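Local coordinates for protein probable glutamine synthetase (Pseudomonas aeruginosa, PDB 4HPP) that is a probable glutamine synthetase, a member of a family that pairs a small N-terminal domain with a catalytic domain, here holding magnesium and glutamic acid, at residues Leu280-Pro283 with Ser287-Arg290; Ala386-Ala389 with Asp393-Asp396. All coordinates share one frame; numbering follows the deposited sequence.

Contact 1: residues Leu280-Pro283 with Ser287-Arg290; sequences LTAP and SYLR. With GLU (glutamic acid), chain D.
Ala-282 and Ser-287 meet methyl to methylene, CB of one 3.7 Å from CB of the other, where the chain leaves helix 261-281 and doubles back toward the short helix 288-291. The packing is tightest around the Ala-282 carbonyl. Its O lies 3.3 Å from Ser-287 CB, while Tyr-288 brings its phenol alongside, with OH 2.8 Å from Ala-282 O. That hydrogen bond is weak, as is the one the same OH makes to Cys-278 O, one turn back in helix 261-281. Tyr-288 CG stands beside the backbone N and anti to the carbonyl carbon (chi1 -61°), a setting that carries the ring back to Ala-282, whose O approaches it obliquely. The hydroxyl of Ser-287 finds its polar partners outside the segments, hydrogen-bonding to Asp-337 and Thr-284. Contact is looser on the proline side, where Pro-283 CD merely brushes Ser-287 OG at 3.7 Å. Looser still is the far end: Arg-290 does not touch 280-283, and its chain, extended from CG to NE, reaches away to the bound glutamic acid. The alpha-carboxylate of that ligand comes to the edge of the guanidinium, its carbon in plane, gripped by NE to O (2.8 Å, N-H...O 154°) and by NH1 to OXT (2.7 Å, 162°), with a weaker NH1 bond to O. The carbonyl of Arg-334 also accepts from NH1, which would restrain rotation of the group. A two-nitrogen, edge-on hold on a carboxylate is a classic arginine-carboxylate pairing; here it forms one wall of the glutamic acid pocket of the glutamine synthetase catalytic domain, completed by residues such as Glu-133, Thr-232 and His-236.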
# COMPACT_ATOMS: atom_id res chain seq x y z
N LEU A 280 -14.18 -48.11 -7.07
CA LEU A 280 -12.88 -47.88 -6.42
C LEU A 280 -11.96 -46.95 -7.23
O LEU A 280 -10.99 -46.43 -6.69
CB LEU A 280 -12.16 -49.20 -6.06
CG LEU A 280 -12.92 -50.31 -5.29
CD1 LEU A 280 -12.64 -51.70 -5.83
CD2 LEU A 280 -12.72 -50.30 -3.79
N THR A 281 -12.24 -46.73 -8.52
CA THR A 281 -11.40 -45.81 -9.32
C THR A 281 -12.14 -44.54 -9.76
O THR A 281 -11.52 -43.60 -10.28
CB THR A 281 -10.84 -46.48 -10.56
OG1 THR A 281 -11.91 -46.67 -11.48
CG2 THR A 281 -10.19 -47.85 -10.23
N ALA A 282 -13.47 -44.53 -9.62
CA ALA A 282 -14.28 -43.29 -9.74
C ALA A 282 -15.25 -43.25 -8.55
O ALA A 282 -16.45 -43.36 -8.74
CB ALA A 282 -15.03 -43.25 -11.07
N PRO A 283 -14.71 -43.07 -7.33
CA PRO A 283 -15.35 -43.50 -6.12
C PRO A 283 -16.16 -42.43 -5.45
O PRO A 283 -16.56 -42.63 -4.32
CB PRO A 283 -14.17 -43.80 -5.20
CG PRO A 283 -13.02 -43.03 -5.76
CD PRO A 283 -13.49 -42.33 -7.00
N SER A 287 -17.96 -38.19 -9.23
CA SER A 287 -17.22 -38.90 -10.26
C SER A 287 -18.10 -39.18 -11.46
O SER A 287 -17.61 -39.24 -12.62
CB SER A 287 -16.59 -40.17 -9.72
OG SER A 287 -15.54 -39.88 -8.82
N TYR A 288 -19.40 -39.32 -11.21
CA TYR A 288 -20.32 -39.70 -12.28
C TYR A 288 -20.80 -38.56 -13.18
O TYR A 288 -21.29 -38.83 -14.25
CB TYR A 288 -21.37 -40.71 -11.80
CG TYR A 288 -20.62 -41.90 -11.35
CD1 TYR A 288 -20.07 -41.95 -10.06
CD2 TYR A 288 -20.33 -42.93 -12.23
CE1 TYR A 288 -19.31 -43.02 -9.65
CE2 TYR A 288 -19.53 -44.00 -11.84
CZ TYR A 288 -19.02 -44.03 -10.54
OH TYR A 288 -18.23 -45.09 -10.14
N LEU A 289 -20.56 -37.31 -12.78
CA LEU A 289 -20.67 -36.17 -13.71
C LEU A 289 -19.57 -36.21 -14.78
O LEU A 289 -19.73 -35.60 -15.84
CB LEU A 289 -20.65 -34.81 -12.99
CG LEU A 289 -21.33 -34.77 -11.63
CD1 LEU A 289 -20.96 -33.52 -10.85
CD2 LEU A 289 -22.86 -34.86 -11.80
N ARG A 290 -18.47 -36.89 -14.48
CA ARG A 290 -17.32 -37.08 -15.40
C ARG A 290 -17.46 -38.35 -16.29
O ARG A 290 -17.31 -38.28 -17.54
CB ARG A 290 -15.98 -37.06 -14.63
CG ARG A 290 -14.82 -37.68 -15.37
CD ARG A 290 -13.45 -37.43 -14.72
NE ARG A 290 -12.43 -37.93 -15.62
CZ ARG A 290 -12.06 -39.21 -15.76
NH1 ARG A 290 -11.15 -39.54 -16.66
NH2 ARG A 290 -12.55 -40.17 -14.98
N GLU D . -9.68 -34.46 -19.20
CA GLU D . -9.90 -35.87 -19.70
C GLU D . -10.38 -36.90 -18.65
O GLU D . -11.26 -36.63 -17.84
CB GLU D . -8.64 -36.39 -20.37
CG GLU D . -8.33 -35.72 -21.68
CD GLU D . -6.98 -36.10 -22.19
OE1 GLU D . -6.95 -36.75 -23.24
OE2 GLU D . -5.96 -35.75 -21.55
OXT GLU D . -9.90 -38.03 -18.56

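Contact 2: residues Ala386-Ala389 with Asp393-Asp396; sequences ALPA and DALD
The ring of Pro-388 lies against the backbone and methyl of Ala-394. Its CG is the leading atom, 3.6 Å from both CA and CB of Ala-394, and its CB sits 3.7 Å from the amide N of the same residue, so the ring meets both the backbone and the methyl of this residue. Nearer the outside, Asp-393 adds its methylene: CB stands 3.8 Å from Pro-388 CB, with CG beside the backbone N (chi1 -52°), which turns the carboxylate past the proline and toward Ala-389. That approach is slight, OD2 to Ala-389 CB being 4.5 Å. No hydrogen bond crosses the contact, which is apolar packing of a loop packed on the first turn of the helix that follows it, 391-399, within the helical part of the catalytic domain. Beyond this shell, Pro-388 also rests on Pro-275 and Cys-278 of helix 261-281. Leu-387 is fixed by backbone hydrogen bonding with Ala-299. On the helix, Asp-393 N is hydrogen-bonded to Thr-390 OG1, and Leu-395 and the salt bridge of Asp-396 with Arg-421 tie the segment 393-396 to helix 410-427.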
# COMPACT_ATOMS: atom_id res chain seq x y z
N ALA A 386 -21.72 -52.00 -19.83
CA ALA A 386 -21.70 -50.57 -19.50
C ALA A 386 -21.09 -50.35 -18.09
O ALA A 386 -21.33 -51.14 -17.14
CB ALA A 386 -23.11 -49.97 -19.58
N LEU A 387 -20.28 -49.30 -17.97
CA LEU A 387 -19.82 -48.81 -16.66
C LEU A 387 -21.01 -48.17 -15.95
O LEU A 387 -21.87 -47.57 -16.59
CB LEU A 387 -18.64 -47.82 -16.82
CG LEU A 387 -17.44 -48.39 -17.61
CD1 LEU A 387 -16.24 -47.47 -17.66
CD2 LEU A 387 -17.01 -49.76 -17.10
N PRO A 388 -21.09 -48.31 -14.62
CA PRO A 388 -22.24 -47.71 -13.93
C PRO A 388 -22.40 -46.20 -14.20
O PRO A 388 -21.56 -45.58 -14.86
CB PRO A 388 -21.94 -47.98 -12.45
CG PRO A 388 -20.50 -48.38 -12.39
CD PRO A 388 -20.20 -49.02 -13.70
N ALA A 389 -23.48 -45.61 -13.69
CA ALA A 389 -23.80 -44.23 -14.00
C ALA A 389 -23.92 -43.33 -12.77
O ALA A 389 -24.04 -42.14 -12.91
CB ALA A 389 -25.08 -44.16 -14.82
N ASP A 393 -25.11 -47.24 -8.22
CA ASP A 393 -24.91 -48.30 -9.21
C ASP A 393 -23.51 -48.86 -9.13
O ASP A 393 -23.34 -50.08 -9.29
CB ASP A 393 -25.30 -47.84 -10.63
CG ASP A 393 -26.72 -47.22 -10.67
OD1 ASP A 393 -27.44 -47.34 -9.63
OD2 ASP A 393 -27.13 -46.62 -11.70
N ALA A 394 -22.51 -48.01 -8.83
CA ALA A 394 -21.13 -48.51 -8.86
C ALA A 394 -20.93 -49.36 -7.67
O ALA A 394 -20.29 -50.39 -7.78
CB ALA A 394 -20.08 -47.43 -8.95
N LEU A 395 -21.49 -48.97 -6.52
CA LEU A 395 -21.45 -49.86 -5.31
C LEU A 395 -22.31 -51.15 -5.40
O LEU A 395 -21.89 -52.21 -4.91
CB LEU A 395 -21.82 -49.11 -4.04
CG LEU A 395 -21.01 -47.83 -3.84
CD1 LEU A 395 -21.60 -47.03 -2.71
CD2 LEU A 395 -19.53 -48.14 -3.56
N ASP A 396 -23.50 -51.06 -6.00
CA ASP A 396 -24.21 -52.28 -6.40
C ASP A 396 -23.20 -53.19 -7.09
O ASP A 396 -22.97 -54.29 -6.60
CB ASP A 396 -25.42 -52.00 -7.31
CG ASP A 396 -26.44 -51.07 -6.66
OD1 ASP A 396 -26.44 -50.94 -5.42
OD2 ASP A 396 -27.22 -50.43 -7.40

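In the fold
Along the chain the two contacts come in series, neither nested nor crossed. Contact 1 closes the short connection 282-287 between helix 261-281 and helix 288-291, with three residues between its segments; the chain then runs through strands 303-304, 312-315 and 330-336, helix 342-358 and an unmodelled part, 365-381, before contact 2 folds the end of the loop before helix 391-399 onto that helix's first turn. Their centres lie about 10 Å apart, and they touch through Tyr-288: its OH packs 3.2 Å from Ala-394 CB, and its CB lies 3.2 Å from Ala-389 O. Tyr-288 thus lies between the end of helix 261-281 and the second loop, linking the pocket-side helix 288-291 to helix 391-399.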